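Local coordinates for uncharacterized protein Q99UF4 (Staphylococcus aureus, PDB 3B2N) that probably acts as a LuxR-family DNA-binding response regulator, its receiver domain probably taking up a phosphoryl signal that controls transcription, at residues Thr4-Glu10 / Pro50-Asp56; Glu10-Arg16 / Ala33-Asn37; Leu68-Arg72 / Asn98-Ala102. All coordinates share one frame; numbering follows the deposited sequence.

Contact 1: Thr4-Glu10 / Pro50-Asp56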
ATOM      1  N   THR A   4     -10.866   4.153   9.081  1.00 42.03           N
ATOM      2  CA  THR A   4      -9.629   4.469   8.392  1.00 38.88           C
ATOM      3  C   THR A   4      -9.799   4.282   6.868  1.00 37.92           C
ATOM      4  O   THR A   4     -10.251   3.216   6.404  1.00 37.17           O
ATOM      5  CB  THR A   4      -8.530   3.586   8.931  1.00 38.19           C
ATOM      6  OG1 THR A   4      -8.421   3.831  10.340  1.00 37.67           O
ATOM      7  CG2 THR A   4      -7.235   3.904   8.266  1.00 36.77           C
ATOM      8  N   SER A   5      -9.457   5.310   6.090  1.00 36.58           N
ATOM      9  CA  SER A   5      -9.521   5.160   4.629  1.00 36.17           C
ATOM     10  C   SER A   5      -8.223   4.636   4.013  1.00 34.14           C
ATOM     11  O   SER A   5      -7.132   4.952   4.478  1.00 32.40           O
ATOM     12  CB  SER A   5      -9.936   6.460   3.967  1.00 36.90           C
ATOM     13  OG  SER A   5      -9.080   7.502   4.380  1.00 34.46           O
ATOM     14  N   LEU A   6      -8.381   3.843   2.947  1.00 32.94           N
ATOM     15  CA  LEU A   6      -7.310   3.157   2.295  1.00 33.42           C
ATOM     16  C   LEU A   6      -7.448   3.273   0.786  1.00 32.30           C
ATOM     17  O   LEU A   6      -8.560   3.207   0.254  1.00 32.63           O
ATOM     18  CB  LEU A   6      -7.416   1.648   2.575  1.00 35.67           C
ATOM     19  CG  LEU A   6      -6.495   0.889   3.500  1.00 60.00           C
ATOM     20  CD1 LEU A   6      -6.776   1.381   4.882  1.00 46.59           C
ATOM     21  CD2 LEU A   6      -6.854  -0.583   3.408  1.00 48.21           C
ATOM     22  N   ILE A   7      -6.314   3.342   0.104  1.00 28.77           N
ATOM     23  CA  ILE A   7      -6.263   3.057  -1.315  1.00 27.41           C
ATOM     24  C   ILE A   7      -5.341   1.842  -1.481  1.00 27.66           C
ATOM     25  O   ILE A   7      -4.328   1.714  -0.781  1.00 28.36           O
ATOM     26  CB  ILE A   7      -5.767   4.306  -2.145  1.00 25.60           C
ATOM     27  CG1 ILE A   7      -6.839   5.406  -2.125  1.00 26.66           C
ATOM     28  CG2 ILE A   7      -5.351   3.865  -3.614  1.00 25.44           C
ATOM     29  CD1 ILE A   7      -6.498   6.747  -2.816  1.00 30.60           C
ATOM     30  N   ILE A   8      -5.674   0.959  -2.422  1.00 27.93           N
ATOM     31  CA  ILE A   8      -4.897  -0.252  -2.631  1.00 28.60           C
ATOM     32  C   ILE A   8      -4.403  -0.268  -4.034  1.00 30.16           C
ATOM     33  O   ILE A   8      -5.201  -0.139  -4.978  1.00 30.57           O
ATOM     34  CB  ILE A   8      -5.705  -1.534  -2.402  1.00 29.75           C
ATOM     35  CG1 ILE A   8      -6.209  -1.543  -0.944  1.00 34.77           C
ATOM     36  CG2 ILE A   8      -4.793  -2.809  -2.765  1.00 26.07           C
ATOM     37  CD1 ILE A   8      -7.223  -2.620  -0.648  1.00 31.86           C
ATOM     38  N   ALA A   9      -3.089  -0.361  -4.200  1.00 29.61           N
ATOM     39  CA  ALA A   9      -2.593  -0.446  -5.576  1.00 28.47           C
ATOM     40  C   ALA A   9      -1.866  -1.796  -5.638  1.00 29.29           C
ATOM     41  O   ALA A   9      -0.861  -2.010  -4.934  1.00 30.48           O
ATOM     42  CB  ALA A   9      -1.628   0.736  -5.891  1.00 25.48           C
ATOM     43  N   GLU A  10      -2.346  -2.699  -6.471  1.00 30.23           N
ATOM     44  CA  GLU A  10      -1.777  -4.033  -6.563  1.00 31.01           C
ATOM     45  C   GLU A  10      -1.836  -4.581  -8.010  1.00 32.49           C
ATOM     46  O   GLU A  10      -2.863  -4.482  -8.710  1.00 34.42           O
ATOM     47  CB  GLU A  10      -2.478  -4.968  -5.547  1.00 29.53           C
ATOM     48  CG  GLU A  10      -2.475  -6.498  -5.935  1.00 27.68           C
ATOM     49  CD  GLU A  10      -1.057  -7.119  -5.889  1.00 34.78           C
ATOM     50  OE1 GLU A  10      -0.260  -6.778  -4.973  1.00 32.69           O
ATOM     51  OE2 GLU A  10      -0.721  -7.912  -6.797  1.00 30.27           O
ATOM     52  N   PRO A  50      -6.067   9.361   1.260  1.00 35.80           N
ATOM     53  CA  PRO A  50      -6.461   8.342   2.247  1.00 32.59           C
ATOM     54  C   PRO A  50      -5.531   8.384   3.472  1.00 33.11           C
ATOM     55  O   PRO A  50      -4.417   8.891   3.382  1.00 32.91           O
ATOM     56  CB  PRO A  50      -6.262   7.016   1.485  1.00 30.91           C
ATOM     57  CG  PRO A  50      -5.143   7.332   0.514  1.00 32.33           C
ATOM     58  CD  PRO A  50      -5.372   8.778   0.099  1.00 36.60           C
ATOM     59  N   ASN A  51      -5.971   7.825   4.596  1.00 33.92           N
ATOM     60  CA  ASN A  51      -5.118   7.717   5.782  1.00 32.67           C
ATOM     61  C   ASN A  51      -3.902   6.783   5.523  1.00 31.62           C
ATOM     62  O   ASN A  51      -2.764   7.041   5.939  1.00 30.49           O
ATOM     63  CB  ASN A  51      -5.968   7.203   6.943  1.00 32.39           C
ATOM     64  CG  ASN A  51      -7.155   8.106   7.239  1.00 44.59           C
ATOM     65  OD1 ASN A  51      -8.276   7.651   7.439  1.00 37.99           O
ATOM     66  ND2 ASN A  51      -6.909   9.392   7.263  1.00 32.55           N
ATOM     67  N   VAL A  52      -4.143   5.742   4.754  1.00 30.35           N
ATOM     68  CA  VAL A  52      -3.172   4.673   4.579  1.00 31.02           C
ATOM     69  C   VAL A  52      -3.227   4.234   3.125  1.00 32.77           C
ATOM     70  O   VAL A  52      -4.318   4.214   2.491  1.00 32.77           O
ATOM     71  CB  VAL A  52      -3.558   3.383   5.442  1.00 29.53           C
ATOM     72  CG1 VAL A  52      -2.578   2.228   5.196  1.00 30.81           C
ATOM     73  CG2 VAL A  52      -3.680   3.690   6.943  1.00 29.91           C
ATOM     74  N   VAL A  53      -2.068   3.865   2.596  1.00 31.10           N
ATOM     75  CA  VAL A  53      -2.043   3.203   1.290  1.00 30.05           C
ATOM     76  C   VAL A  53      -1.301   1.875   1.362  1.00 29.68           C
ATOM     77  O   VAL A  53      -0.305   1.717   2.114  1.00 29.20           O
ATOM     78  CB  VAL A  53      -1.476   4.085   0.126  1.00 29.72           C
ATOM     79  CG1 VAL A  53      -2.376   5.287  -0.136  1.00 37.09           C
ATOM     80  CG2 VAL A  53      -0.027   4.585   0.409  1.00 34.77           C
ATOM     81  N   ILE A  54      -1.776   0.929   0.547  1.00 27.79           N
ATOM     82  CA  ILE A  54      -1.122  -0.361   0.371  1.00 29.34           C
ATOM     83  C   ILE A  54      -0.603  -0.409  -1.068  1.00 32.03           C
ATOM     84  O   ILE A  54      -1.393  -0.203  -2.019  1.00 31.64           O
ATOM     85  CB  ILE A  54      -2.129  -1.478   0.656  1.00 31.43           C
ATOM     86  CG1 ILE A  54      -2.692  -1.257   2.073  1.00 40.57           C
ATOM     87  CG2 ILE A  54      -1.501  -2.788   0.639  1.00 40.18           C
ATOM     88  CD1 ILE A  54      -3.715  -2.302   2.448  1.00 48.94           C
ATOM     89  N   LEU A  55       0.696  -0.684  -1.217  1.00 28.24           N
ATOM     90  CA  LEU A  55       1.339  -0.542  -2.509  1.00 30.86           C
ATOM     91  C   LEU A  55       2.131  -1.807  -2.805  1.00 32.39           C
ATOM     92  O   LEU A  55       2.980  -2.236  -1.985  1.00 30.00           O
ATOM     93  CB  LEU A  55       2.329   0.650  -2.464  1.00 29.68           C
ATOM     94  CG  LEU A  55       2.008   2.091  -2.866  1.00 53.16           C
ATOM     95  CD1 LEU A  55       0.565   2.433  -2.847  1.00 38.40           C
ATOM     96  CD2 LEU A  55       2.789   3.057  -2.034  1.00 31.27           C
ATOM     97  N   ASP A  56       1.840  -2.407  -3.952  1.00 32.63           N
ATOM     98  CA  ASP A  56       2.692  -3.450  -4.534  1.00 32.90           C
ATOM     99  C   ASP A  56       3.954  -2.719  -5.076  1.00 34.61           C
ATOM    100  O   ASP A  56       3.923  -1.514  -5.257  1.00 35.52           O
ATOM    101  CB  ASP A  56       1.878  -4.140  -5.660  1.00 32.12           C
ATOM    102  CG  ASP A  56       2.566  -5.339  -6.278  1.00 35.55           C
ATOM    103  OD1 ASP A  56       3.570  -5.886  -5.713  1.00 39.47           O
ATOM    104  OD2 ASP A  56       2.105  -5.726  -7.377  1.00 37.25           O
TER
HETATM  105  O   HOH W   1      -7.495   7.070  10.611  1.00 45.54           O
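Leu6 and Val52 lie side by side and point the same way, on neighbouring parallel strands of the CheY-like receiver fold. Leu6 CD1 rests 3.8 Å from Val52 CB. Its other branch, Leu6 CD2, slants across to Ile54 CD1 at 3.7 Å. Leu6, Ile8, Val52 and Ile54 share one face of the sheet, where helix 13-26 packs on Ile8 and Ile54. Ile7, Ala9, Val53 and Leu55 make the other face, with helix 38-48 over Ile7 and Ala9. On that face Ile7 CD1 abuts the CG-CD edge of Pro50, 3.6 Å from Pro50 CG. The strands are joined by alternating backbone bonds, among them a nearly straight one from Ala9 N to Ile54 O. At the C-terminal ends the carboxylates of Glu10 and Asp56 come close, with planes only 19° apart. Glu10 OE1 also forms a salt bridge with Lys106, and Asp56 OD2 takes the backbone N-H of Asp11. At the other end Asn51 and Ser5 bond reciprocally. Ser5 OG, at chi1 54°, is placed to accept from Asn51 N at 3.1 Å. Ser5 N returns a bond to Asn51 OD1, 2.9 Å long and tilted from the carbonyl plane.

Contact 2: Glu10-Arg16 / Ala33-Asn37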
ATOM      1  N   GLU A  10      -2.346  -2.699  -6.471  1.00 30.23           N
ATOM      2  CA  GLU A  10      -1.777  -4.033  -6.563  1.00 31.01           C
ATOM      3  C   GLU A  10      -1.836  -4.581  -8.010  1.00 32.49           C
ATOM      4  O   GLU A  10      -2.863  -4.482  -8.710  1.00 34.42           O
ATOM      5  CB  GLU A  10      -2.478  -4.968  -5.547  1.00 29.53           C
ATOM      6  CG  GLU A  10      -2.475  -6.498  -5.935  1.00 27.68           C
ATOM      7  CD  GLU A  10      -1.057  -7.119  -5.889  1.00 34.78           C
ATOM      8  OE1 GLU A  10      -0.260  -6.778  -4.973  1.00 32.69           O
ATOM      9  OE2 GLU A  10      -0.721  -7.912  -6.797  1.00 30.27           O
ATOM     10  N   ASP A  11      -0.730  -5.151  -8.464  1.00 31.19           N
ATOM     11  CA  ASP A  11      -0.633  -5.508  -9.868  1.00 30.29           C
ATOM     12  C   ASP A  11      -1.595  -6.639 -10.207  1.00 30.12           C
ATOM     13  O   ASP A  11      -2.194  -6.637 -11.238  1.00 30.15           O
ATOM     14  CB  ASP A  11       0.790  -5.953 -10.188  1.00 31.52           C
ATOM     15  CG  ASP A  11       0.981  -6.208 -11.671  1.00 36.77           C
ATOM     16  OD1 ASP A  11       1.156  -7.366 -12.039  1.00 39.71           O
ATOM     17  OD2 ASP A  11       0.861  -5.270 -12.485  1.00 40.25           O
ATOM     18  N   GLN A  12      -1.795  -7.592  -9.301  1.00 28.51           N
ATOM     19  CA  GLN A  12      -2.521  -8.749  -9.715  1.00 30.27           C
ATOM     20  C   GLN A  12      -4.006  -8.538  -9.361  1.00 31.02           C
ATOM     21  O   GLN A  12      -4.345  -8.315  -8.192  1.00 31.71           O
ATOM     22  CB  GLN A  12      -1.944  -9.990  -9.020  1.00 28.38           C
ATOM     23  CG  GLN A  12      -2.650 -11.273  -9.408  1.00 33.93           C
ATOM     24  CD  GLN A  12      -2.317 -12.329  -8.430  1.00 32.76           C
ATOM     25  OE1 GLN A  12      -3.061 -12.531  -7.482  1.00 31.36           O
ATOM     26  NE2 GLN A  12      -1.188 -13.008  -8.626  1.00 29.11           N
ATOM     27  N   ASN A  13      -4.886  -8.629 -10.357  1.00 29.36           N
ATOM     28  CA  ASN A  13      -6.324  -8.424 -10.146  0.50 28.63           C
ATOM     29  C   ASN A  13      -6.924  -9.387  -9.077  1.00 29.37           C
ATOM     30  O   ASN A  13      -7.645  -8.961  -8.182  1.00 31.79           O
ATOM     31  CB  ASN A  13      -7.085  -8.556 -11.491  0.50 26.71           C
ATOM     32  CG  ASN A  13      -6.674  -7.491 -12.563  0.50 45.93           C
ATOM     33  OD1 ASN A  13      -6.124  -6.410 -12.260  0.50 30.40           O
ATOM     34  ND2 ASN A  13      -6.973  -7.805 -13.832  0.50 22.70           N
ATOM     35  N   MET A  14      -6.649 -10.684  -9.194  1.00 27.59           N
ATOM     36  CA  MET A  14      -7.239 -11.636  -8.235  1.00 29.16           C
ATOM     37  C   MET A  14      -6.937 -11.227  -6.774  1.00 29.17           C
ATOM     38  O   MET A  14      -7.870 -11.121  -5.937  1.00 29.58           O
ATOM     39  CB  MET A  14      -6.828 -13.095  -8.524  1.00 28.26           C
ATOM     40  CG  MET A  14      -7.635 -14.126  -7.669  1.00 25.72           C
ATOM     41  SD  MET A  14      -7.373 -15.896  -8.010  1.00 19.14           S
ATOM     42  CE  MET A  14      -8.307 -16.017  -9.544  1.00 19.02           C
ATOM     43  N   LEU A  15      -5.660 -10.967  -6.467  1.00 26.64           N
ATOM     44  CA  LEU A  15      -5.289 -10.624  -5.106  1.00 25.20           C
ATOM     45  C   LEU A  15      -5.832  -9.228  -4.752  1.00 28.33           C
ATOM     46  O   LEU A  15      -6.305  -9.000  -3.612  1.00 27.96           O
ATOM     47  CB  LEU A  15      -3.749 -10.657  -4.898  1.00 23.28           C
ATOM     48  CG  LEU A  15      -3.226 -10.150  -3.528  1.00 30.14           C
ATOM     49  CD1 LEU A  15      -3.773 -11.077  -2.427  1.00 25.01           C
ATOM     50  CD2 LEU A  15      -1.696 -10.212  -3.562  1.00 27.24           C
ATOM     51  N   ARG A  16      -5.788  -8.291  -5.721  1.00 28.94           N
ATOM     52  CA  ARG A  16      -6.236  -6.960  -5.430  1.00 29.20           C
ATOM     53  C   ARG A  16      -7.751  -6.967  -4.994  1.00 28.16           C
ATOM     54  O   ARG A  16      -8.119  -6.376  -3.997  1.00 26.85           O
ATOM     55  CB  ARG A  16      -6.089  -6.030  -6.640  1.00 30.44           C
ATOM     56  CG  ARG A  16      -6.419  -4.573  -6.232  1.00 29.10           C
ATOM     57  CD  ARG A  16      -6.051  -3.480  -7.232  1.00 32.62           C
ATOM     58  NE  ARG A  16      -6.937  -3.506  -8.381  1.00 30.06           N
ATOM     59  CZ  ARG A  16      -6.681  -4.167  -9.509  1.00 36.78           C
ATOM     60  NH1 ARG A  16      -5.530  -4.890  -9.688  1.00 27.35           N
ATOM     61  NH2 ARG A  16      -7.581  -4.088 -10.476  1.00 32.09           N
ATOM     62  N   ALA A  33     -10.452   3.598  -3.245  1.00 32.78           N
ATOM     63  CA  ALA A  33     -10.084   3.366  -4.638  1.00 31.82           C
ATOM     64  C   ALA A  33      -9.126   2.185  -4.676  1.00 30.13           C
ATOM     65  O   ALA A  33      -8.430   1.962  -3.694  1.00 30.81           O
ATOM     66  CB  ALA A  33      -9.380   4.639  -5.231  1.00 31.76           C
ATOM     67  N   ASP A  34      -9.068   1.463  -5.790  1.00 27.37           N
ATOM     68  CA  ASP A  34      -8.036   0.459  -5.955  1.00 30.38           C
ATOM     69  C   ASP A  34      -7.583   0.428  -7.424  1.00 32.48           C
ATOM     70  O   ASP A  34      -8.366   0.780  -8.310  1.00 32.05           O
ATOM     71  CB  ASP A  34      -8.566  -0.906  -5.542  1.00 31.69           C
ATOM     72  CG  ASP A  34      -9.570  -1.460  -6.524  1.00 31.68           C
ATOM     73  OD1 ASP A  34     -10.767  -1.126  -6.399  1.00 32.88           O
ATOM     74  OD2 ASP A  34      -9.168  -2.224  -7.424  1.00 36.04           O
ATOM     75  N   THR A  35      -6.353  -0.019  -7.702  1.00 31.46           N
ATOM     76  CA  THR A  35      -5.847   0.045  -9.091  1.00 32.90           C
ATOM     77  C   THR A  35      -4.652  -0.868  -9.240  1.00 31.01           C
ATOM     78  O   THR A  35      -4.058  -1.261  -8.252  1.00 31.21           O
ATOM     79  CB  THR A  35      -5.446   1.525  -9.528  1.00 33.15           C
ATOM     80  OG1 THR A  35      -4.889   1.516 -10.834  1.00 33.77           O
ATOM     81  CG2 THR A  35      -4.391   2.118  -8.588  1.00 26.38           C
ATOM     82  N   ASP A  36      -4.299  -1.185 -10.468  1.00 31.78           N
ATOM     83  CA  ASP A  36      -3.117  -1.987 -10.748  1.00 33.56           C
ATOM     84  C   ASP A  36      -2.000  -1.118 -11.311  1.00 32.92           C
ATOM     85  O   ASP A  36      -0.971  -1.611 -11.722  1.00 36.37           O
ATOM     86  CB  ASP A  36      -3.444  -3.133 -11.695  1.00 34.25           C
ATOM     87  CG  ASP A  36      -3.903  -2.661 -13.071  1.00 53.30           C
ATOM     88  OD1 ASP A  36      -4.018  -3.518 -13.971  1.00 47.14           O
ATOM     89  OD2 ASP A  36      -4.153  -1.468 -13.273  1.00 38.68           O
ATOM     90  N   ASN A  37      -2.182   0.178 -11.289  1.00 31.65           N
ATOM     91  CA  ASN A  37      -1.203   1.082 -11.937  1.00 31.71           C
ATOM     92  C   ASN A  37      -0.711   2.148 -10.972  1.00 32.31           C
ATOM     93  O   ASN A  37      -1.516   2.885 -10.366  1.00 31.75           O
ATOM     94  CB  ASN A  37      -1.834   1.715 -13.189  1.00 29.45           C
ATOM     95  CG  ASN A  37      -0.867   2.594 -13.954  1.00 25.84           C
ATOM     96  OD1 ASN A  37      -0.428   3.637 -13.472  1.00 33.73           O
ATOM     97  ND2 ASN A  37      -0.563   2.196 -15.171  1.00 27.12           N
TER
HETATM   98  O   HOH W   2      -3.131  -6.461 -13.451  1.00 38.05           O
HETATM   99  O   HOH W   3      -1.142  -4.294 -13.841  1.00 42.35           O
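Arg16 starts extended, with CG opposite its backbone N (chi1 -173°), and then bends at chi3 (72°), which lays its guanidinium against Asp34 and Asp36. Asp34 CG sits between its own N and carbonyl carbon (chi1 71°), and this turns OD2 to the guanidinium edge. Arg16 NE donates to Asp34 OD2 at 2.7 Å in a salt bridge, on the anti lone pair and close to the guanidinium plane. The two flat groups are nearly coplanar.

The other nitrogens of Arg16 bind within its own segment. Arg16 NH1 donates to Glu10 O at 2.9 Å. Together with the bond from Arg16 NE to Asp34 OD2, this fixes the rotation of the guanidinium. In one of two deposited conformers, Asn13 OD1 also takes both Arg16 NH1 and Arg16 NH2. One face of the guanidinium lies against the backbone of Thr35 and Asp36, with Thr35 C 3.5 Å above the Arg16 plane. Asp36 CB packs 3.4 Å from Arg16 NH1. Beside this group, Glu10 N donates to Thr35 O at 2.9 Å and extends the strand pairing by one bond.

Thr35 OG1 accepts from Asn37 N, an ST turn that leads out of the strand, and is also bonded to Asp40. Asn37 is the N-cap of helix 38-48. The contact belongs to the beta-alpha-beta unit of strand 4-9, helix 13-26 and strand 29-35. It joins the start of that helix to the C-terminal end of the edge strand, and Thr35 packs on helix 38-48.

Contact 3: Leu68-Arg72 / Asn98-Ala102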
ATOM      1  N   LEU A  68       5.817   5.684  -3.123  1.00 30.79           N
ATOM      2  CA  LEU A  68       6.263   5.987  -1.756  1.00 29.20           C
ATOM      3  C   LEU A  68       7.196   7.194  -1.764  1.00 29.72           C
ATOM      4  O   LEU A  68       7.004   8.141  -0.986  1.00 31.44           O
ATOM      5  CB  LEU A  68       6.969   4.758  -1.137  1.00 28.50           C
ATOM      6  CG  LEU A  68       7.883   4.993   0.091  1.00 28.37           C
ATOM      7  CD1 LEU A  68       7.050   5.458   1.289  1.00 22.95           C
ATOM      8  CD2 LEU A  68       8.585   3.705   0.443  1.00 23.99           C
ATOM      9  N   ALA A  69       8.185   7.191  -2.655  1.00 29.08           N
ATOM     10  CA  ALA A  69       9.112   8.319  -2.709  1.00 31.73           C
ATOM     11  C   ALA A  69       8.383   9.635  -2.939  1.00 32.69           C
ATOM     12  O   ALA A  69       8.729  10.647  -2.324  1.00 30.99           O
ATOM     13  CB  ALA A  69      10.228   8.114  -3.759  1.00 31.25           C
ATOM     14  N   GLU A  70       7.362   9.626  -3.806  1.00 32.11           N
ATOM     15  CA  GLU A  70       6.692  10.894  -4.126  1.00 32.52           C
ATOM     16  C   GLU A  70       5.834  11.383  -2.973  1.00 31.50           C
ATOM     17  O   GLU A  70       5.768  12.585  -2.712  1.00 30.32           O
ATOM     18  CB  GLU A  70       5.838  10.796  -5.398  1.00 33.69           C
ATOM     19  CG  GLU A  70       5.489  12.155  -5.965  1.00 69.92           C
ATOM     20  CD  GLU A  70       4.697  12.056  -7.242  1.00 50.86           C
ATOM     21  OE1 GLU A  70       4.967  11.129  -8.046  1.00 72.58           O
ATOM     22  OE2 GLU A  70       3.803  12.910  -7.451  1.00 74.59           O
ATOM     23  N   ILE A  71       5.159  10.454  -2.292  1.00 31.59           N
ATOM     24  CA  ILE A  71       4.359  10.797  -1.090  1.00 31.52           C
ATOM     25  C   ILE A  71       5.269  11.449  -0.036  1.00 33.82           C
ATOM     26  O   ILE A  71       4.862  12.415   0.667  1.00 34.43           O
ATOM     27  CB  ILE A  71       3.705   9.513  -0.515  1.00 31.78           C
ATOM     28  CG1 ILE A  71       2.649   8.996  -1.475  1.00 29.15           C
ATOM     29  CG2 ILE A  71       3.034   9.736   0.889  1.00 32.71           C
ATOM     30  CD1 ILE A  71       2.188   7.578  -1.125  1.00 30.17           C
ATOM     31  N   ARG A  72       6.496  10.936   0.081  1.00 33.53           N
ATOM     32  CA  ARG A  72       7.413  11.492   1.088  1.00 35.43           C
ATOM     33  C   ARG A  72       7.973  12.840   0.641  1.00 36.55           C
ATOM     34  O   ARG A  72       7.978  13.757   1.423  1.00 36.73           O
ATOM     35  CB  ARG A  72       8.534  10.521   1.457  1.00 34.67           C
ATOM     36  CG  ARG A  72       8.007   9.244   2.093  1.00 32.00           C
ATOM     37  CD  ARG A  72       7.330   9.437   3.430  1.00 32.02           C
ATOM     38  NE  ARG A  72       6.983   8.159   4.057  1.00 35.72           N
ATOM     39  CZ  ARG A  72       5.768   7.841   4.497  1.00 31.32           C
ATOM     40  NH1 ARG A  72       5.560   6.647   5.036  1.00 33.00           N
ATOM     41  NH2 ARG A  72       4.763   8.722   4.409  1.00 35.32           N
ATOM     42  N   ASN A  98      13.394   5.083   1.912  1.00 27.10           N
ATOM     43  CA  ASN A  98      12.289   5.983   1.566  1.00 28.59           C
ATOM     44  C   ASN A  98      11.243   6.130   2.630  1.00 29.66           C
ATOM     45  O   ASN A  98      10.150   6.576   2.337  1.00 31.49           O
ATOM     46  CB  ASN A  98      11.645   5.496   0.271  1.00 26.89           C
ATOM     47  CG  ASN A  98      12.435   5.961  -0.939  1.00 39.18           C
ATOM     48  OD1 ASN A  98      12.420   7.144  -1.255  1.00 34.82           O
ATOM     49  ND2 ASN A  98      13.160   5.050  -1.590  1.00 28.52           N
ATOM     50  N   ASP A  99      11.563   5.704   3.841  1.00 29.21           N
ATOM     51  CA  ASP A  99      10.690   5.898   4.993  1.00 31.69           C
ATOM     52  C   ASP A  99       9.293   5.209   4.889  1.00 33.35           C
ATOM     53  O   ASP A  99       8.238   5.806   5.241  1.00 34.45           O
ATOM     54  CB  ASP A  99      10.539   7.395   5.273  1.00 32.19           C
ATOM     55  CG  ASP A  99       9.827   7.680   6.588  1.00 44.63           C
ATOM     56  OD1 ASP A  99       9.139   8.724   6.666  1.00 36.54           O
ATOM     57  OD2 ASP A  99       9.938   6.854   7.530  1.00 35.02           O
ATOM     58  N   VAL A 100       9.285   3.961   4.428  1.00 31.60           N
ATOM     59  CA  VAL A 100       8.046   3.165   4.362  1.00 31.39           C
ATOM     60  C   VAL A 100       7.550   2.929   5.810  1.00 32.32           C
ATOM     61  O   VAL A 100       8.358   2.809   6.718  1.00 31.89           O
ATOM     62  CB  VAL A 100       8.280   1.805   3.629  1.00 30.85           C
ATOM     63  CG1 VAL A 100       9.039   0.826   4.524  1.00 25.39           C
ATOM     64  CG2 VAL A 100       6.925   1.214   3.089  1.00 26.81           C
ATOM     65  N   ASP A 101       6.243   2.883   6.045  1.00 30.68           N
ATOM     66  CA  ASP A 101       5.803   2.584   7.410  1.00 32.08           C
ATOM     67  C   ASP A 101       5.848   1.090   7.742  1.00 32.24           C
ATOM     68  O   ASP A 101       6.173   0.709   8.879  1.00 30.65           O
ATOM     69  CB  ASP A 101       4.424   3.174   7.664  1.00 32.99           C
ATOM     70  CG  ASP A 101       4.452   4.675   7.580  1.00 33.63           C
ATOM     71  OD1 ASP A 101       5.174   5.257   8.386  1.00 33.49           O
ATOM     72  OD2 ASP A 101       3.841   5.260   6.672  1.00 35.88           O
ATOM     73  N   ALA A 102       5.546   0.244   6.759  1.00 31.24           N
ATOM     74  CA  ALA A 102       5.718  -1.183   6.958  1.00 30.90           C
ATOM     75  C   ALA A 102       6.009  -1.879   5.630  1.00 31.87           C
ATOM     76  O   ALA A 102       5.546  -1.448   4.572  1.00 32.70           O
ATOM     77  CB  ALA A 102       4.488  -1.804   7.662  1.00 29.16           C
TER
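A Schellman motif ends helix 89-97, and Arg72 of helix 64-73 binds its C-prime residue, Asp99. Arg72 grips one atom, Asp99 O, side-on with two nitrogens. Arg72 NE is 2.9 Å from Asp99 O and stands above the carbonyl plane. Arg72 NH1 is 2.8 Å from Asp99 O and closer to that plane. Asp99 O lies near the guanidinium plane for both bonds. Chi1 (-63°) sets Arg72 CG 3.4 Å from Asn98 O, and the bend at chi2 (-65°) then turns the chain toward Asp99.

In this receiver fold the segment 98-102 leads from helix 89-97 into edge strand 102-105, so the arginine ties a helix to the loop before the last strand. Arg72 NH1 also forms a salt bridge to Asp101 OD2 at 2.7 Å, meeting it from above the carboxylate, whose plane is turned 67° from the guanidinium. Asp101 OD2 accepts from Val80 N as well, and Arg72 NH2 reaches Ile78 O. Asp99 OD1 adds charge attraction alone, as it lies well off the guanidinium plane.

Leu68 supplies the apolar part. Leu68 CD2 touches Asn98 CB at 3.5 Å and Val100 CB at 3.7 Å. The Leu68 and Val100 side chains cross at about a right angle. Ala69 CB lies against Asn98 OD1, while Asn98 ND2 is bonded to Lys94 O.

Overall arrangement
From the N terminus, strand 4-9 runs into Glu10, which contacts 1 and 2 share. Contact 2 closes the shorter loop, taking the chain through helix 13-26 and back along strand 29-35. Contact 1 closes the longer one, which also takes in helix 38-48 before strand 52-55, so contact 2 falls within it. Together they join three adjacent strands, with 4-9 in the middle. A probable hydrogen bond between Ile8 O and Thr35 N links the two contacts directly. Contact 3 follows in series and closes its own loop, from helix 64-73 through strand 79-84 and helix 89-97. Its helix packs on strand 52-55, where Ile71 touches Val53. Contacts 2 and 3 do not touch, their centres about 19 Å apart.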